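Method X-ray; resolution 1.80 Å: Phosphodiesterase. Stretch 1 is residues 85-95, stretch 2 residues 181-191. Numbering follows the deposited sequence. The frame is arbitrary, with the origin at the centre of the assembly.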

# COMPACT_ATOMS: atom_id res chain seq x y z
N SER A 85 2.69 -22.92 19.65
CA SER A 85 1.41 -22.27 19.37
C SER A 85 1.55 -20.77 19.08
O SER A 85 0.89 -20.26 18.16
CB SER A 85 0.41 -22.50 20.52
OG SER A 85 0.79 -21.77 21.68
N ASP A 86 2.40 -20.08 19.83
CA ASP A 86 2.68 -18.65 19.60
C ASP A 86 3.56 -18.37 18.37
O ASP A 86 3.34 -17.38 17.67
CB ASP A 86 3.33 -18.01 20.82
CG ASP A 86 2.35 -17.73 21.94
OD1 ASP A 86 1.18 -17.43 21.65
OD2 ASP A 86 2.77 -17.81 23.12
N LYS A 87 4.56 -19.21 18.15
CA LYS A 87 5.41 -19.09 16.94
C LYS A 87 4.55 -19.26 15.69
O LYS A 87 4.66 -18.50 14.71
CB LYS A 87 6.52 -20.14 16.94
CG LYS A 87 7.61 -19.92 17.97
CD LYS A 87 8.92 -20.55 17.53
CE LYS A 87 10.05 -20.26 18.50
NZ LYS A 87 9.94 -21.10 19.73
N SER A 88 3.68 -20.26 15.75
CA SER A 88 2.77 -20.58 14.68
C SER A 88 1.77 -19.44 14.44
O SER A 88 1.50 -19.08 13.28
CB SER A 88 2.05 -21.89 15.01
OG SER A 88 1.15 -22.26 14.00
N LEU A 89 1.23 -18.88 15.52
CA LEU A 89 0.32 -17.74 15.44
C LEU A 89 1.00 -16.54 14.78
O LEU A 89 0.40 -15.89 13.90
CB LEU A 89 -0.17 -17.35 16.84
CG LEU A 89 -1.06 -16.12 16.99
CD1 LEU A 89 -2.29 -16.25 16.11
CD2 LEU A 89 -1.47 -15.91 18.44
N LEU A 90 2.24 -16.27 15.19
CA LEU A 90 3.02 -15.17 14.62
C LEU A 90 3.18 -15.32 13.08
O LEU A 90 2.93 -14.39 12.34
CB LEU A 90 4.38 -15.10 15.29
CG LEU A 90 5.22 -13.82 15.11
CD1 LEU A 90 6.20 -13.63 16.27
CD2 LEU A 90 5.99 -13.83 13.79
N ILE A 91 3.61 -16.49 12.64
CA ILE A 91 3.82 -16.76 11.21
C ILE A 91 2.50 -16.69 10.44
O ILE A 91 2.41 -16.05 9.39
CB ILE A 91 4.50 -18.15 11.02
CG1 ILE A 91 5.95 -18.15 11.54
CG2 ILE A 91 4.47 -18.61 9.58
CD1 ILE A 91 6.83 -17.04 10.97
N GLN A 92 1.47 -17.36 10.96
CA GLN A 92 0.15 -17.37 10.33
C GLN A 92 -0.40 -15.95 10.09
O GLN A 92 -0.99 -15.67 9.03
CB GLN A 92 -0.81 -18.17 11.22
CG GLN A 92 -2.12 -18.56 10.59
CD GLN A 92 -3.05 -19.23 11.59
OE1 GLN A 92 -3.07 -18.90 12.79
NE2 GLN A 92 -3.84 -20.17 11.11
N PHE A 93 -0.26 -15.07 11.08
CA PHE A 93 -0.85 -13.74 11.04
C PHE A 93 0.03 -12.75 10.31
O PHE A 93 -0.43 -12.07 9.39
CB PHE A 93 -1.15 -13.19 12.44
CG PHE A 93 -1.80 -11.83 12.41
CD1 PHE A 93 -3.14 -11.70 12.08
CD2 PHE A 93 -1.07 -10.69 12.68
CE1 PHE A 93 -3.74 -10.46 12.02
CE2 PHE A 93 -1.66 -9.44 12.63
CZ PHE A 93 -3.00 -9.33 12.32
N PHE A 94 1.28 -12.63 10.73
CA PHE A 94 2.16 -11.60 10.15
C PHE A 94 2.71 -11.98 8.79
O PHE A 94 3.11 -11.09 8.05
CB PHE A 94 3.30 -11.25 11.10
CG PHE A 94 2.83 -10.64 12.39
CD1 PHE A 94 2.48 -9.30 12.45
CD2 PHE A 94 2.69 -11.41 13.53
CE1 PHE A 94 2.03 -8.73 13.63
CE2 PHE A 94 2.22 -10.86 14.71
CZ PHE A 94 1.90 -9.52 14.76
N PHE A 95 2.74 -13.26 8.45
CA PHE A 95 3.35 -13.70 7.17
C PHE A 95 2.40 -14.50 6.29
O PHE A 95 2.81 -15.31 5.44
CB PHE A 95 4.70 -14.37 7.44
CG PHE A 95 5.67 -13.44 8.11
CD1 PHE A 95 6.25 -12.40 7.38
CD2 PHE A 95 5.94 -13.54 9.47
CE1 PHE A 95 7.09 -11.50 8.00
CE2 PHE A 95 6.80 -12.64 10.08
CZ PHE A 95 7.38 -11.62 9.35
N ASN A 181 -5.35 -9.82 21.60
CA ASN A 181 -4.35 -9.37 22.55
C ASN A 181 -3.06 -10.15 22.48
O ASN A 181 -1.99 -9.60 22.77
CB ASN A 181 -4.92 -9.39 23.98
CG ASN A 181 -5.99 -8.35 24.17
OD1 ASN A 181 -5.92 -7.24 23.65
ND2 ASN A 181 -7.00 -8.71 24.95
N GLN A 182 -3.15 -11.42 22.09
CA GLN A 182 -1.98 -12.25 21.88
C GLN A 182 -1.17 -11.76 20.66
O GLN A 182 0.06 -11.70 20.71
CB GLN A 182 -2.39 -13.72 21.71
CG GLN A 182 -1.26 -14.74 21.85
CD GLN A 182 -0.66 -14.80 23.25
OE1 GLN A 182 0.35 -15.46 23.47
NE2 GLN A 182 -1.28 -14.10 24.20
N LEU A 183 -1.85 -11.40 19.57
CA LEU A 183 -1.16 -10.80 18.42
C LEU A 183 -0.49 -9.47 18.77
O LEU A 183 0.60 -9.20 18.27
CB LEU A 183 -2.12 -10.59 17.24
CG LEU A 183 -2.60 -11.89 16.60
CD1 LEU A 183 -3.67 -11.60 15.58
CD2 LEU A 183 -1.46 -12.66 15.95
N ILE A 184 -1.15 -8.65 19.59
CA ILE A 184 -0.58 -7.39 20.06
C ILE A 184 0.69 -7.66 20.87
O ILE A 184 1.69 -6.96 20.74
CB ILE A 184 -1.60 -6.57 20.90
CG1 ILE A 184 -2.72 -6.03 20.00
CG2 ILE A 184 -0.93 -5.39 21.60
CD1 ILE A 184 -3.90 -5.42 20.73
N TYR A 185 0.63 -8.70 21.69
CA TYR A 185 1.76 -9.12 22.51
C TYR A 185 2.95 -9.54 21.64
O TYR A 185 4.08 -9.15 21.90
CB TYR A 185 1.33 -10.27 23.42
CG TYR A 185 2.48 -10.99 24.07
CD1 TYR A 185 2.86 -12.26 23.65
CD2 TYR A 185 3.20 -10.40 25.10
CE1 TYR A 185 3.92 -12.93 24.24
CE2 TYR A 185 4.26 -11.05 25.70
CZ TYR A 185 4.62 -12.31 25.27
OH TYR A 185 5.68 -12.94 25.88
N LEU A 186 2.67 -10.31 20.60
CA LEU A 186 3.71 -10.76 19.67
C LEU A 186 4.25 -9.60 18.84
O LEU A 186 5.44 -9.56 18.56
CB LEU A 186 3.16 -11.88 18.78
CG LEU A 186 2.79 -13.19 19.48
CD1 LEU A 186 2.01 -14.13 18.57
CD2 LEU A 186 4.03 -13.90 20.01
N TYR A 187 3.39 -8.65 18.47
CA TYR A 187 3.84 -7.46 17.77
C TYR A 187 4.84 -6.68 18.63
O TYR A 187 5.93 -6.32 18.18
CB TYR A 187 2.64 -6.58 17.44
CG TYR A 187 2.98 -5.25 16.82
CD1 TYR A 187 3.65 -5.18 15.60
CD2 TYR A 187 2.62 -4.06 17.44
CE1 TYR A 187 3.97 -3.95 15.04
CE2 TYR A 187 2.92 -2.84 16.88
CZ TYR A 187 3.60 -2.80 15.68
OH TYR A 187 3.89 -1.57 15.13
N ARG A 188 4.48 -6.49 19.90
CA ARG A 188 5.34 -5.74 20.82
C ARG A 188 6.66 -6.46 21.10
O ARG A 188 7.70 -5.82 21.24
CB ARG A 188 4.58 -5.42 22.11
CG ARG A 188 3.37 -4.51 21.90
CD ARG A 188 3.78 -3.08 21.60
NE ARG A 188 2.73 -2.32 20.92
CZ ARG A 188 2.86 -1.08 20.46
NH1 ARG A 188 4.01 -0.43 20.62
NH2 ARG A 188 1.86 -0.48 19.84
N LEU A 189 6.62 -7.79 21.12
CA LEU A 189 7.81 -8.61 21.29
C LEU A 189 8.78 -8.38 20.13
O LEU A 189 9.98 -8.21 20.33
CB LEU A 189 7.43 -10.09 21.38
CG LEU A 189 8.09 -10.99 22.41
CD1 LEU A 189 8.01 -10.40 23.82
CD2 LEU A 189 7.41 -12.35 22.37
N MET A 190 8.25 -8.34 18.91
CA MET A 190 9.11 -8.06 17.76
C MET A 190 9.75 -6.68 17.82
O MET A 190 10.91 -6.53 17.45
CB MET A 190 8.34 -8.24 16.45
CG MET A 190 8.06 -9.70 16.15
SD MET A 190 7.32 -9.97 14.54
CE MET A 190 5.65 -9.36 14.84
N ILE A 191 9.01 -5.68 18.28
CA ILE A 191 9.55 -4.32 18.41
C ILE A 191 10.70 -4.32 19.42
O ILE A 191 11.71 -3.65 19.22
CB ILE A 191 8.46 -3.33 18.85
CG1 ILE A 191 7.50 -3.09 17.67
CG2 ILE A 191 9.06 -2.01 19.32
CD1 ILE A 191 6.15 -2.51 18.06

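Two helices cross almost at right angles here, and what joins them is chiefly an apolar, knobs-into-holes packing of leucine, phenylalanine and methionine side chains. Their axes make an angle of 88° and approach to 10.3 Å, and the backbones come nearest at Leu90 and Leu186, whose CA atoms lie 6.7 Å apart. Each helix satisfies its own backbone through i to i+4 hydrogen bonds, such as Leu90 N to Asp86 O and Tyr187 N to Leu183 O, so side chains are left to do the joining. Between them the two stretches bury 559 Å², both sides summed.

Two knobs interlock in opposite senses. Leu186 enters a hole formed by Asp86, Leu89, Leu90 and Phe94; its branched end fits against the opposing helix closely enough for Leu186 CD1 to lie 3.6 Å from Asp86 O and 3.9 Å from Leu89 CD2. In return, Phe94 sits among Leu183, Leu186, Tyr187 and Met190. Its flat ring offers two kinds of surface: Met190 CE lies over one face, 3.6 Å from the ring centroid and only 5° off the normal, a CH-pi contact, while Leu183 O approaches the edge, 3.8 Å from Phe94 CZ. Methionine's slender, unbranched chain can set its terminal methyl over the ring centre, where its C-H bonds can meet the pi cloud.

Leu183 bridges Leu89 and Phe93, its forked end offering a methyl to each. Its CD2 is 3.6 Å from Leu89 CG, and its CD1 rests over the Phe93 ring, 3.5 Å from Phe93 CD1, in a second CH-pi contact.

Toward the more exposed margin the chemistry turns polar. The side chains of Asp86 and Gln182 meet end to end, polar groups suiting partly exposed positions, whereas the aliphatic part of Gln182 still packs against leucine, with Gln182 CG 3.6 Å from Leu89 CD2.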